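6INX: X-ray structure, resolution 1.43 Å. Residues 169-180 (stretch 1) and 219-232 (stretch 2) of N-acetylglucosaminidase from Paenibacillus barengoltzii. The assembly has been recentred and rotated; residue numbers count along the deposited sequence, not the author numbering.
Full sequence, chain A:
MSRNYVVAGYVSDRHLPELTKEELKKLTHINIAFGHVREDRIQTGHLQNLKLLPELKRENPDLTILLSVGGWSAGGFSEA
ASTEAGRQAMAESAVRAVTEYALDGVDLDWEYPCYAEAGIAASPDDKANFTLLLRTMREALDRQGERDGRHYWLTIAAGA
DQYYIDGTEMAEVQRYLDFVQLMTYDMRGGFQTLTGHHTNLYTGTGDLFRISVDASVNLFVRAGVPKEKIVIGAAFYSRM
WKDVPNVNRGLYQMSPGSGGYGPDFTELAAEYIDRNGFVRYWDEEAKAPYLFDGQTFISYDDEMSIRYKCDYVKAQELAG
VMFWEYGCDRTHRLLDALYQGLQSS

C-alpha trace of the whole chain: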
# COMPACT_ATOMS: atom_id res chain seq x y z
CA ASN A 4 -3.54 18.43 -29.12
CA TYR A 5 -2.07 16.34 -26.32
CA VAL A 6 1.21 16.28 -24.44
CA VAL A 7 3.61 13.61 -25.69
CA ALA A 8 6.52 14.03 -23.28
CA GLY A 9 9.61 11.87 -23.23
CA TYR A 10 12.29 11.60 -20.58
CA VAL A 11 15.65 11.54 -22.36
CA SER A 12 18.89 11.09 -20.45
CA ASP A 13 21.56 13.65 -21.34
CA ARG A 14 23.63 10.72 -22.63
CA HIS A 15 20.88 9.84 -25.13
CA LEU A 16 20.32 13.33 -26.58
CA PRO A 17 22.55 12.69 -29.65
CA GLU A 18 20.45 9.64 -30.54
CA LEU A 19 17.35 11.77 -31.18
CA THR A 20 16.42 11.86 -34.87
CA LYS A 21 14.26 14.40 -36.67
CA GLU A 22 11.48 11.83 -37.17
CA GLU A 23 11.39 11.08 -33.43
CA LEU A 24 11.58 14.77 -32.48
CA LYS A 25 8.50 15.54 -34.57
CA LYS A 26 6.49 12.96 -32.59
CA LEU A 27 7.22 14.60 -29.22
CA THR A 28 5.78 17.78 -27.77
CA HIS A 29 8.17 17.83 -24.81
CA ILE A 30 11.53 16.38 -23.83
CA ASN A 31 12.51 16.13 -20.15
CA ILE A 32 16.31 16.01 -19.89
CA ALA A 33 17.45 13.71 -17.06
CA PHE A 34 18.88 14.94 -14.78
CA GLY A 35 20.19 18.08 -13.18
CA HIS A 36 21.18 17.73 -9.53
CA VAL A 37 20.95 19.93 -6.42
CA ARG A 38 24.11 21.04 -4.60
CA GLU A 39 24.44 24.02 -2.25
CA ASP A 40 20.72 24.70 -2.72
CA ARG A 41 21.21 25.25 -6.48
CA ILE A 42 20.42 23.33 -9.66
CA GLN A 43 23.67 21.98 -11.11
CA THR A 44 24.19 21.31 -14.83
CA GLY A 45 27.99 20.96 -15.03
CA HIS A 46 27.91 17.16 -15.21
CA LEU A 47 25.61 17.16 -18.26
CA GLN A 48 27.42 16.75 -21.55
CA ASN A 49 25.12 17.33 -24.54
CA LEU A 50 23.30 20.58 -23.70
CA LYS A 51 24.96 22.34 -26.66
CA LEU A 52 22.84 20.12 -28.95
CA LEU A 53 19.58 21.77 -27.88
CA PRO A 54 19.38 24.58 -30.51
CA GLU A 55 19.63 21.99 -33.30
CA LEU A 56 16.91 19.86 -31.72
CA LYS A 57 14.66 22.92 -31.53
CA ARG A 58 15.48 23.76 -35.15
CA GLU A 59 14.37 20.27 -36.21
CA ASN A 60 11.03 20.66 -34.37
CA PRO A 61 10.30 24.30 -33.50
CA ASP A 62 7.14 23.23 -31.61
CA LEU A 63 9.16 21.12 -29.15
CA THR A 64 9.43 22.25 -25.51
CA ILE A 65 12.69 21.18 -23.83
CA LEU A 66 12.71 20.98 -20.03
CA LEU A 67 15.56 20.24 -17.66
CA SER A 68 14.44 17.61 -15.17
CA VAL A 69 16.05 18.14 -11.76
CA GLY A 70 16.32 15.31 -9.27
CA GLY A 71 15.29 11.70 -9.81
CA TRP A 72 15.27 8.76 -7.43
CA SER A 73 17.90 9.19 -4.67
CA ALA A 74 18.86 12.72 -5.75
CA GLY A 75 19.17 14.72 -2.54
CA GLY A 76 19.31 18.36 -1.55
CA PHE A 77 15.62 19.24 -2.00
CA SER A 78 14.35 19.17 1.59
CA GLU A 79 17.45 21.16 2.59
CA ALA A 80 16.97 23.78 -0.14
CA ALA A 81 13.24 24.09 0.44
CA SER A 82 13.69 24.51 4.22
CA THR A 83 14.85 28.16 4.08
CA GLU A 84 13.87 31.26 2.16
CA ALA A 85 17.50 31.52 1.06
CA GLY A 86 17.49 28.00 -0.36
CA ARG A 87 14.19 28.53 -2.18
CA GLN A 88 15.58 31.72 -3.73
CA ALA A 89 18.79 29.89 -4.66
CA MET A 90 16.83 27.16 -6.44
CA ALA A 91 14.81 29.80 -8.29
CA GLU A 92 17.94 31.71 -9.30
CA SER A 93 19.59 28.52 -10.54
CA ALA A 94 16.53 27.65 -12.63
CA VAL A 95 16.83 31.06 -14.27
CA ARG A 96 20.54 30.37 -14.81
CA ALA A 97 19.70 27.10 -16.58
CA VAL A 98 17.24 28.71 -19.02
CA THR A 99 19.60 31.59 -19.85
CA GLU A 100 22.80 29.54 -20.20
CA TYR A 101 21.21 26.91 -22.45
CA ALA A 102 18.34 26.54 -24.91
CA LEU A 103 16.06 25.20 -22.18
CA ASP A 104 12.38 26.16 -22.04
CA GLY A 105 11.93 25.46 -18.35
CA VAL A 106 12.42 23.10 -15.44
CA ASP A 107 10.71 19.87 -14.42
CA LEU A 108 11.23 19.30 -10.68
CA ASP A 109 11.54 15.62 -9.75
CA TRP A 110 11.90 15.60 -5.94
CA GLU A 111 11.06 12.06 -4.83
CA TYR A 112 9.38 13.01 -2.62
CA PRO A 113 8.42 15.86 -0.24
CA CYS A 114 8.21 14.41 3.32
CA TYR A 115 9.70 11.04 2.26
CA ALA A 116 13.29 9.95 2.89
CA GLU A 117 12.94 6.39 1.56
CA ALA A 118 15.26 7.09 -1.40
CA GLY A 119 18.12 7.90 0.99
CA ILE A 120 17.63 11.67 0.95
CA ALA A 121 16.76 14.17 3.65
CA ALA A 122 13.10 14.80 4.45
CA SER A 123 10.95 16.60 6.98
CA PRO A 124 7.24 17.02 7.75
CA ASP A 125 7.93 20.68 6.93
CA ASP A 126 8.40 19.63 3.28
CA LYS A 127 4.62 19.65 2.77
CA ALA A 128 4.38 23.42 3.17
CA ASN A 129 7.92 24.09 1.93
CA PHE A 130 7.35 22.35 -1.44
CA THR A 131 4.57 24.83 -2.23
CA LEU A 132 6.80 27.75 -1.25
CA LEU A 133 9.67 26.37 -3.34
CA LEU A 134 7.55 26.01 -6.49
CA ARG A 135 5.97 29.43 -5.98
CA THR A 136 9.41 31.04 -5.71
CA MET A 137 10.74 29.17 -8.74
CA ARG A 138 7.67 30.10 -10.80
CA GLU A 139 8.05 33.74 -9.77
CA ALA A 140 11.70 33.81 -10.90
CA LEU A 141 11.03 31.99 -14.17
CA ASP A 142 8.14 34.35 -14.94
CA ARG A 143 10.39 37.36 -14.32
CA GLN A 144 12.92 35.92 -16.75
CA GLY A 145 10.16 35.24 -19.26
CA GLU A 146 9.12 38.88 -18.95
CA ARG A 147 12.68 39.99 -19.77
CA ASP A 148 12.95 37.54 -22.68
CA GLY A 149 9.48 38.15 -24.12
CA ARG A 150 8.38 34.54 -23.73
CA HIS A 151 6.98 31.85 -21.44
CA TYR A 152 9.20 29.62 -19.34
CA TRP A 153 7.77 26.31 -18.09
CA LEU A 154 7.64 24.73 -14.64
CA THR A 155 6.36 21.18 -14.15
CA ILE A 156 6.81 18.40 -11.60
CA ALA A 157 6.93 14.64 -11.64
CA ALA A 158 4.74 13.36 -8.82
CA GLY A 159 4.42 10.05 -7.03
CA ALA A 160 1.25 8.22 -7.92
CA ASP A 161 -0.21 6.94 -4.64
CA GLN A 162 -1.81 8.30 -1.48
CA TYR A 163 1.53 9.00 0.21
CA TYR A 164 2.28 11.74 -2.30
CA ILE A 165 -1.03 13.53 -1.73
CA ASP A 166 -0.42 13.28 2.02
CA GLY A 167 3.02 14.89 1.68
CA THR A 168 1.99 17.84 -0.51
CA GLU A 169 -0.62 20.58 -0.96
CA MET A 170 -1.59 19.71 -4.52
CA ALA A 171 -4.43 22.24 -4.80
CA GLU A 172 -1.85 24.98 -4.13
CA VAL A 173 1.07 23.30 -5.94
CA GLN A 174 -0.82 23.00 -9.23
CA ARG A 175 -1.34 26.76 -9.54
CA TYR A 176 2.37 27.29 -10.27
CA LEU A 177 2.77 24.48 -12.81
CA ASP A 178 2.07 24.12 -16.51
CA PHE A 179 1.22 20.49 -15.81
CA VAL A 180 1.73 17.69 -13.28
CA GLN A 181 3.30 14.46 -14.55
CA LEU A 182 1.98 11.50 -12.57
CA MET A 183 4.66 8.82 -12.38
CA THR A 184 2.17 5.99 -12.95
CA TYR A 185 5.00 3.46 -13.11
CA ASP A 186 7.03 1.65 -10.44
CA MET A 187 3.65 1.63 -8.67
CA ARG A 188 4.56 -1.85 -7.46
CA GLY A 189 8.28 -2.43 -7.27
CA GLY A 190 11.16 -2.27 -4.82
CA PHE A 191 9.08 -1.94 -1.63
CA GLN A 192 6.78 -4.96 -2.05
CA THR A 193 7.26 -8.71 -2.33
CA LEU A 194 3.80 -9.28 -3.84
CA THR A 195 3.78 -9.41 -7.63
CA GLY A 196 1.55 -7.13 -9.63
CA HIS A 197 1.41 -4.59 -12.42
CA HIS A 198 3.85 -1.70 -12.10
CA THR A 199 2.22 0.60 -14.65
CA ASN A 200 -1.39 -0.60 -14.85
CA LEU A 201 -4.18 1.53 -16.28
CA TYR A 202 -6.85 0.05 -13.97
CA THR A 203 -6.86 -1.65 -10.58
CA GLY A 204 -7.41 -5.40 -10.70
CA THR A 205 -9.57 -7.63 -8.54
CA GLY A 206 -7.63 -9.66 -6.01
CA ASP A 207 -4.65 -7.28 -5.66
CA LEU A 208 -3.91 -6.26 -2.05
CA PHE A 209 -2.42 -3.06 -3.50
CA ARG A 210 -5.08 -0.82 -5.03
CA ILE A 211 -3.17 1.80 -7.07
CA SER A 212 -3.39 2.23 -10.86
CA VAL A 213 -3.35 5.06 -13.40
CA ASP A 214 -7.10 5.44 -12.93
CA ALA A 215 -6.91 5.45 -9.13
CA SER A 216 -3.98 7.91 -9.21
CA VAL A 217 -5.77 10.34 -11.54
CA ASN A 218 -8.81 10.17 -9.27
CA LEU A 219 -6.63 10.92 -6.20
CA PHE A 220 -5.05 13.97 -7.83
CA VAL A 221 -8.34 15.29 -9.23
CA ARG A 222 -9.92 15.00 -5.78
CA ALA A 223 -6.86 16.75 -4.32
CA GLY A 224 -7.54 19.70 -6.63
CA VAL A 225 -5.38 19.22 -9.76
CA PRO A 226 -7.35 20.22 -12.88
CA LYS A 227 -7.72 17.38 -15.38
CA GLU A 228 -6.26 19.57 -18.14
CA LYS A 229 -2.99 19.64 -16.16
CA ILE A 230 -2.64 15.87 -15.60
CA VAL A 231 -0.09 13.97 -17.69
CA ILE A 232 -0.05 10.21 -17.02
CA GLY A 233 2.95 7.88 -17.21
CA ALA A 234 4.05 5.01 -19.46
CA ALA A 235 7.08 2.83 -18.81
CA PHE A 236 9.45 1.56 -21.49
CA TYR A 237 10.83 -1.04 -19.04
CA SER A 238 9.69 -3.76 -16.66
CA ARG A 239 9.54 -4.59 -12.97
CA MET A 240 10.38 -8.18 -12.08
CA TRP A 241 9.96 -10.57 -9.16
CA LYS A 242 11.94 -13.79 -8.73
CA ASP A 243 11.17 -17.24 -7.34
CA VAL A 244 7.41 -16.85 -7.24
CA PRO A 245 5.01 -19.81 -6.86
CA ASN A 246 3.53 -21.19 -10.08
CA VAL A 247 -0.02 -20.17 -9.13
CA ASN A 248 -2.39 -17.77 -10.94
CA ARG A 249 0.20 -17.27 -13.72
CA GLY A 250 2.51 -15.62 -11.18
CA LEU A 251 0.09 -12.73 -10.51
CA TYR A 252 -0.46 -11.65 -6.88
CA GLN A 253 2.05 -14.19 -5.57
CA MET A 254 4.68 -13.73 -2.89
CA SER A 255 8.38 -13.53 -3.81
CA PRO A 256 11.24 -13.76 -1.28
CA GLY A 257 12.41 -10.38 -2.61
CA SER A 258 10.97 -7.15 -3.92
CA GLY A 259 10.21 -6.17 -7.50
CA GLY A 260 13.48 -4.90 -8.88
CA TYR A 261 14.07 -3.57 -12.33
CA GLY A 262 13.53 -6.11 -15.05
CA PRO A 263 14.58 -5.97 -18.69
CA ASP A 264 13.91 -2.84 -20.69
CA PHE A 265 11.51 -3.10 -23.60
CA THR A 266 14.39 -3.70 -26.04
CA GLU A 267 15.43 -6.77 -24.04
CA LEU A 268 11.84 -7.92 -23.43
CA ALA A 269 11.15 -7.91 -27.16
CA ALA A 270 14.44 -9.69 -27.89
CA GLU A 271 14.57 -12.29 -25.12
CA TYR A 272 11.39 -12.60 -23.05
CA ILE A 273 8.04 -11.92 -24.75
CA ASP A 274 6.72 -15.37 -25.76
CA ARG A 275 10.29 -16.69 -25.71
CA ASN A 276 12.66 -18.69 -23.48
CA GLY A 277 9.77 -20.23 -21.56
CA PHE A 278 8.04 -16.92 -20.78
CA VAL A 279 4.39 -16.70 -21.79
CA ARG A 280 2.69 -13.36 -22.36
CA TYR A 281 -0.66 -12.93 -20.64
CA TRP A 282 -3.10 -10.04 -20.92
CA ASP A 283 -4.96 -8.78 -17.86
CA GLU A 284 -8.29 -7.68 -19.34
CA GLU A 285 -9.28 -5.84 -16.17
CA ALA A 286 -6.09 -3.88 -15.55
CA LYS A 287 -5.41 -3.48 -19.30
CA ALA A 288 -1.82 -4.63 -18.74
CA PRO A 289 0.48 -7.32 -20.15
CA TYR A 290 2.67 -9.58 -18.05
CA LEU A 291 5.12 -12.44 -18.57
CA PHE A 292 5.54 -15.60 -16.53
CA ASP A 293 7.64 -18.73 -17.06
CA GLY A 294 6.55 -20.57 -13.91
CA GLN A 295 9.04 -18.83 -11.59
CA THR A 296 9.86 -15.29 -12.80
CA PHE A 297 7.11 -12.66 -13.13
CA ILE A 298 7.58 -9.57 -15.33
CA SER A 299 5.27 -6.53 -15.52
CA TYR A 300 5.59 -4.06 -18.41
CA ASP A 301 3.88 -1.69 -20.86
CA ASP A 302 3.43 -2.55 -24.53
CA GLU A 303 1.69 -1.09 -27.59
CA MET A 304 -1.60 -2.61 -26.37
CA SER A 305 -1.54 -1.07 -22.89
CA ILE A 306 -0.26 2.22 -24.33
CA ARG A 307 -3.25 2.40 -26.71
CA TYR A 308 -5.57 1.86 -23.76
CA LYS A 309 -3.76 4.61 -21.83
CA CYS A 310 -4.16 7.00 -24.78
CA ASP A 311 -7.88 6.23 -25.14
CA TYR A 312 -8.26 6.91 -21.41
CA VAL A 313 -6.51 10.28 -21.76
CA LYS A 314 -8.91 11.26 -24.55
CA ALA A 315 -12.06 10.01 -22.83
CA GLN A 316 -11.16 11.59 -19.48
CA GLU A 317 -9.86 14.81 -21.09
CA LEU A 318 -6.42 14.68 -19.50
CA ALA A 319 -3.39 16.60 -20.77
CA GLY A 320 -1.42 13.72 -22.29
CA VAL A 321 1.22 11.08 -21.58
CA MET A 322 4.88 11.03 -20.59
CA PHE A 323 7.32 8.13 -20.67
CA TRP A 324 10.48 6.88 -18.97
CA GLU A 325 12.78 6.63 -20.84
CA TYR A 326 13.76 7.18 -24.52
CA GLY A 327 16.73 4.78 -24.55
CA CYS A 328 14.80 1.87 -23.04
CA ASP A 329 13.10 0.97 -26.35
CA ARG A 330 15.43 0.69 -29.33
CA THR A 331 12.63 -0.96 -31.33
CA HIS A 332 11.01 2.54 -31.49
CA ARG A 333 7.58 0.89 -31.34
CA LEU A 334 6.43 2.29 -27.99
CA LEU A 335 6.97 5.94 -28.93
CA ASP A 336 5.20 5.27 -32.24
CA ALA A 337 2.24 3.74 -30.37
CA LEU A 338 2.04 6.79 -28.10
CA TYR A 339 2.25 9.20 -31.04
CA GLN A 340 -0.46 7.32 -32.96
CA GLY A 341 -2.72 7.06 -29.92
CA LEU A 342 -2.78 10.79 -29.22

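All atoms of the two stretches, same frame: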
# COMPACT_ATOMS: atom_id res chain seq x y z
N GLU A 169 0.59 19.76 -0.90
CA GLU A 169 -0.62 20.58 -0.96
C GLU A 169 -0.99 20.77 -2.43
O GLU A 169 -0.79 21.84 -2.99
CB GLU A 169 -0.37 21.95 -0.29
CG GLU A 169 0.14 21.89 1.14
CD GLU A 169 0.59 23.26 1.68
OE1 GLU A 169 1.03 24.14 0.91
OE2 GLU A 169 0.51 23.45 2.91
N MET A 170 -1.52 19.71 -3.07
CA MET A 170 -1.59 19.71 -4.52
C MET A 170 -2.51 20.79 -5.07
O MET A 170 -2.27 21.29 -6.17
CB MET A 170 -1.98 18.33 -5.04
CG MET A 170 -0.84 17.30 -5.00
SD MET A 170 0.71 17.86 -5.76
CE MET A 170 0.10 18.34 -7.38
N ALA A 171 -3.55 21.18 -4.32
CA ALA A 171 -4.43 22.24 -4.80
C ALA A 171 -3.68 23.57 -4.91
O ALA A 171 -4.00 24.38 -5.79
CB ALA A 171 -5.62 22.39 -3.86
N GLU A 172 -2.69 23.79 -4.04
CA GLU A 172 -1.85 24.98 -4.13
C GLU A 172 -0.72 24.77 -5.14
O GLU A 172 -0.45 25.65 -5.97
CB GLU A 172 -1.27 25.29 -2.76
CG GLU A 172 -2.30 25.60 -1.68
CD GLU A 172 -3.15 26.81 -2.03
OE1 GLU A 172 -4.40 26.70 -1.93
OE2 GLU A 172 -2.59 27.85 -2.42
N VAL A 173 -0.05 23.62 -5.06
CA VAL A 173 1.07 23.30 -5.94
C VAL A 173 0.70 23.51 -7.41
O VAL A 173 1.46 24.09 -8.19
CB VAL A 173 1.53 21.86 -5.68
CG1 VAL A 173 2.37 21.32 -6.83
CG2 VAL A 173 2.27 21.76 -4.33
N GLN A 174 -0.48 23.02 -7.81
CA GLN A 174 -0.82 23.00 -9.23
C GLN A 174 -0.87 24.39 -9.84
O GLN A 174 -0.64 24.55 -11.04
CB GLN A 174 -2.14 22.25 -9.47
CG GLN A 174 -3.35 22.89 -8.80
CD GLN A 174 -3.98 23.99 -9.64
OE1 GLN A 174 -3.77 24.08 -10.84
NE2 GLN A 174 -4.77 24.85 -8.99
N ARG A 175 -1.17 25.41 -9.02
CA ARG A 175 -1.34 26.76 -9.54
C ARG A 175 -0.07 27.29 -10.19
O ARG A 175 -0.13 28.13 -11.10
CB ARG A 175 -1.81 27.67 -8.40
CG ARG A 175 -1.11 29.00 -8.27
CD ARG A 175 -1.56 29.71 -7.00
NE ARG A 175 -0.84 30.97 -6.79
CZ ARG A 175 -1.25 32.15 -7.23
NH1 ARG A 175 -2.38 32.25 -7.91
NH2 ARG A 175 -0.53 33.24 -6.99
N TYR A 176 1.10 26.79 -9.78
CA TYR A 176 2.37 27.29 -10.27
C TYR A 176 2.93 26.48 -11.42
O TYR A 176 3.99 26.83 -11.95
CB TYR A 176 3.39 27.34 -9.12
CG TYR A 176 2.84 28.11 -7.97
CD1 TYR A 176 2.62 29.47 -8.07
CD2 TYR A 176 2.47 27.47 -6.79
CE1 TYR A 176 2.08 30.19 -7.02
CE2 TYR A 176 1.94 28.18 -5.73
CZ TYR A 176 1.74 29.54 -5.86
OH TYR A 176 1.20 30.25 -4.82
N LEU A 177 2.23 25.44 -11.86
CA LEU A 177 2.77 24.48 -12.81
C LEU A 177 2.00 24.49 -14.12
O LEU A 177 0.77 24.64 -14.14
CB LEU A 177 2.68 23.07 -12.23
CG LEU A 177 3.35 22.90 -10.88
CD1 LEU A 177 3.18 21.46 -10.43
CD2 LEU A 177 4.82 23.31 -10.95
N ASP A 178 2.73 24.30 -15.22
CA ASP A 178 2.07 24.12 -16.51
C ASP A 178 1.33 22.80 -16.56
O ASP A 178 0.22 22.72 -17.11
CB ASP A 178 3.10 24.18 -17.64
CG ASP A 178 3.72 25.54 -17.79
OD1 ASP A 178 3.19 26.36 -18.57
OD2 ASP A 178 4.72 25.82 -17.12
N PHE A 179 1.92 21.75 -16.00
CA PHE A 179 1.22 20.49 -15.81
C PHE A 179 1.94 19.68 -14.73
O PHE A 179 3.05 20.02 -14.30
CB PHE A 179 1.02 19.69 -17.10
CG PHE A 179 2.28 19.45 -17.91
CD1 PHE A 179 2.53 20.21 -19.04
CD2 PHE A 179 3.17 18.45 -17.57
CE1 PHE A 179 3.66 19.98 -19.80
CE2 PHE A 179 4.31 18.21 -18.33
CZ PHE A 179 4.55 18.98 -19.45
N VAL A 180 1.25 18.63 -14.28
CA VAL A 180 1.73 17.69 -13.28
C VAL A 180 1.87 16.34 -13.97
O VAL A 180 0.88 15.80 -14.48
CB VAL A 180 0.74 17.57 -12.11
CG1 VAL A 180 1.22 16.53 -11.08
CG2 VAL A 180 0.50 18.93 -11.47
N LEU A 219 -7.20 10.31 -7.40
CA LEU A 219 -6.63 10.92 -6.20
C LEU A 219 -6.23 12.37 -6.45
O LEU A 219 -6.52 13.27 -5.64
CB LEU A 219 -5.41 10.14 -5.74
CG LEU A 219 -5.59 8.78 -5.07
CD1 LEU A 219 -4.21 8.20 -4.74
CD2 LEU A 219 -6.43 8.92 -3.82
N PHE A 220 -5.54 12.62 -7.57
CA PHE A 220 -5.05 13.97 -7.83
C PHE A 220 -6.18 14.92 -8.21
O PHE A 220 -6.13 16.10 -7.84
CB PHE A 220 -3.95 13.92 -8.90
CG PHE A 220 -2.60 13.55 -8.34
CD1 PHE A 220 -1.68 14.54 -8.03
CD2 PHE A 220 -2.27 12.23 -8.06
CE1 PHE A 220 -0.44 14.21 -7.48
CE2 PHE A 220 -1.03 11.89 -7.52
CZ PHE A 220 -0.12 12.89 -7.23
N VAL A 221 -7.18 14.44 -8.94
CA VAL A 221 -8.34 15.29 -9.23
C VAL A 221 -9.04 15.69 -7.93
O VAL A 221 -9.37 16.86 -7.72
CB VAL A 221 -9.31 14.56 -10.18
CG1 VAL A 221 -10.62 15.33 -10.29
CG2 VAL A 221 -8.67 14.40 -11.55
N ARG A 222 -9.26 14.71 -7.05
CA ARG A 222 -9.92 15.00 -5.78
C ARG A 222 -9.07 15.91 -4.90
O ARG A 222 -9.62 16.65 -4.08
CB ARG A 222 -10.27 13.70 -5.05
CG ARG A 222 -11.53 13.10 -5.63
CD ARG A 222 -11.76 11.66 -5.25
NE ARG A 222 -12.55 11.02 -6.30
CZ ARG A 222 -12.25 9.85 -6.86
NH1 ARG A 222 -11.20 9.16 -6.42
NH2 ARG A 222 -13.02 9.36 -7.82
N ALA A 223 -7.75 15.86 -5.06
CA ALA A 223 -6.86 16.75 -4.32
C ALA A 223 -6.82 18.15 -4.91
O ALA A 223 -6.23 19.05 -4.29
CB ALA A 223 -5.45 16.14 -4.28
N GLY A 224 -7.42 18.37 -6.07
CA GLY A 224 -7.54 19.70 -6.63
C GLY A 224 -6.69 20.01 -7.85
O GLY A 224 -6.56 21.19 -8.20
N VAL A 225 -6.14 19.01 -8.52
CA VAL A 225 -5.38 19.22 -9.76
C VAL A 225 -6.37 19.20 -10.92
O VAL A 225 -7.09 18.20 -11.07
CB VAL A 225 -4.29 18.17 -9.96
CG1 VAL A 225 -3.53 18.47 -11.25
CG2 VAL A 225 -3.35 18.14 -8.76
N PRO A 226 -6.44 20.24 -11.73
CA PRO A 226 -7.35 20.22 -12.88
C PRO A 226 -6.97 19.11 -13.85
O PRO A 226 -5.79 18.85 -14.08
CB PRO A 226 -7.15 21.60 -13.52
CG PRO A 226 -6.55 22.46 -12.44
CD PRO A 226 -5.73 21.53 -11.59
N LYS A 227 -7.98 18.47 -14.44
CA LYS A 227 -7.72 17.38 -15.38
C LYS A 227 -6.83 17.85 -16.53
O LYS A 227 -5.96 17.09 -16.99
CB LYS A 227 -9.04 16.86 -15.94
CG LYS A 227 -9.81 16.04 -14.95
CD LYS A 227 -10.76 15.13 -15.68
CE LYS A 227 -10.78 13.78 -15.04
NZ LYS A 227 -11.09 13.87 -13.58
N GLU A 228 -7.04 19.07 -17.01
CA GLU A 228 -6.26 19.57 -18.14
C GLU A 228 -4.79 19.75 -17.81
O GLU A 228 -4.00 20.03 -18.73
CB GLU A 228 -6.86 20.88 -18.67
CG GLU A 228 -6.74 22.05 -17.71
CD GLU A 228 -7.98 22.24 -16.86
OE1 GLU A 228 -8.23 23.39 -16.43
OE2 GLU A 228 -8.71 21.25 -16.61
N LYS A 229 -4.40 19.59 -16.55
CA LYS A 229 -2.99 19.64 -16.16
C LYS A 229 -2.39 18.27 -15.85
O LYS A 229 -1.22 18.21 -15.46
CB LYS A 229 -2.79 20.57 -14.95
CG LYS A 229 -2.89 22.04 -15.28
CD LYS A 229 -2.41 22.89 -14.11
CE LYS A 229 -2.37 24.36 -14.50
NZ LYS A 229 -1.89 25.22 -13.38
N ILE A 230 -3.14 17.18 -15.99
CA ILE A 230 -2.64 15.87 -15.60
C ILE A 230 -2.07 15.15 -16.80
O ILE A 230 -2.78 14.88 -17.78
CB ILE A 230 -3.74 15.04 -14.92
CG1 ILE A 230 -4.13 15.70 -13.60
CG2 ILE A 230 -3.25 13.61 -14.70
CD1 ILE A 230 -5.21 14.97 -12.83
N VAL A 231 -0.79 14.79 -16.71
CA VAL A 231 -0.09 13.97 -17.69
C VAL A 231 0.19 12.63 -17.03
O VAL A 231 0.81 12.59 -15.96
CB VAL A 231 1.20 14.67 -18.14
CG1 VAL A 231 2.09 13.74 -18.97
CG2 VAL A 231 0.87 15.97 -18.90
N ILE A 232 -0.28 11.53 -17.63
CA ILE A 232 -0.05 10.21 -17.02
C ILE A 232 1.24 9.58 -17.54
O ILE A 232 1.86 10.11 -18.46
CB ILE A 232 -1.25 9.26 -17.20
CG1 ILE A 232 -1.47 8.95 -18.69
CG2 ILE A 232 -2.49 9.86 -16.56
CD1 ILE A 232 -2.41 7.76 -18.95
O HOH W 1 -4.90 19.40 -1.95

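The two stretches meet through a short parallel strand pairing, a lysine that binds backbone carbonyls, and an apolar patch. Together they bury about 650 Å² of surface.

Val180 pairs with Ile230 in the sheet. Val180 N donates to Lys229 O at 2.8 Å, and Val231 N donates to Val180 O at 3.0 Å. Both bonds are nearly straight, so the NH and the carbonyl of Val180 are both satisfied, by the residues on either side of Ile230.

Lys229 loses the most surface to the other stretch. Its CB points sideways, but the long chain, with chi2 to chi4 all t, carries the amine to stretch 1. There Lys229 NZ donates to Gln174 O at 2.7 Å and to Leu177 O at 2.8 Å. A weak third bond runs from Lys229 NZ to Gln174 OE1 at 3.4 Å. Gln174 O also accepts from Leu177 N at 3.1 Å, so this carbonyl serves two donors. The Gln174 amide is used at both ends, since NE2 gives a weak bond to Ala171 O at 3.3 Å.

Met170 is buried and points toward stretch 2. Its flexible chain reaches several apolar partners: Met170 CG lies 4.0 Å from Phe220 CE1, its CB 4.2 Å from Ala223 CB, and its CE 3.7 Å from Val225 CG2. Val225 also meets Val180, with CG1 4.1 Å from Val180 CG2. Farther along, Phe179 CD2 packs 3.6 Å from Val231 CG2.

Gly224 is the first residue after the helix to leave helical phi/psi, in a Schellman motif with positive phi. A CB here would lie 2.8 Å from Ala171 CB, a clash, and would also jam against the preceding carbonyl. Glycine therefore suits the site twice over.

Ala171 N and Ala223 O are 3.4 Å apart, but the angle is poor for a direct bond. A water bridges them instead, accepting from Ala171 N at 3.3 Å and donating to Ala223 O at 2.7 Å.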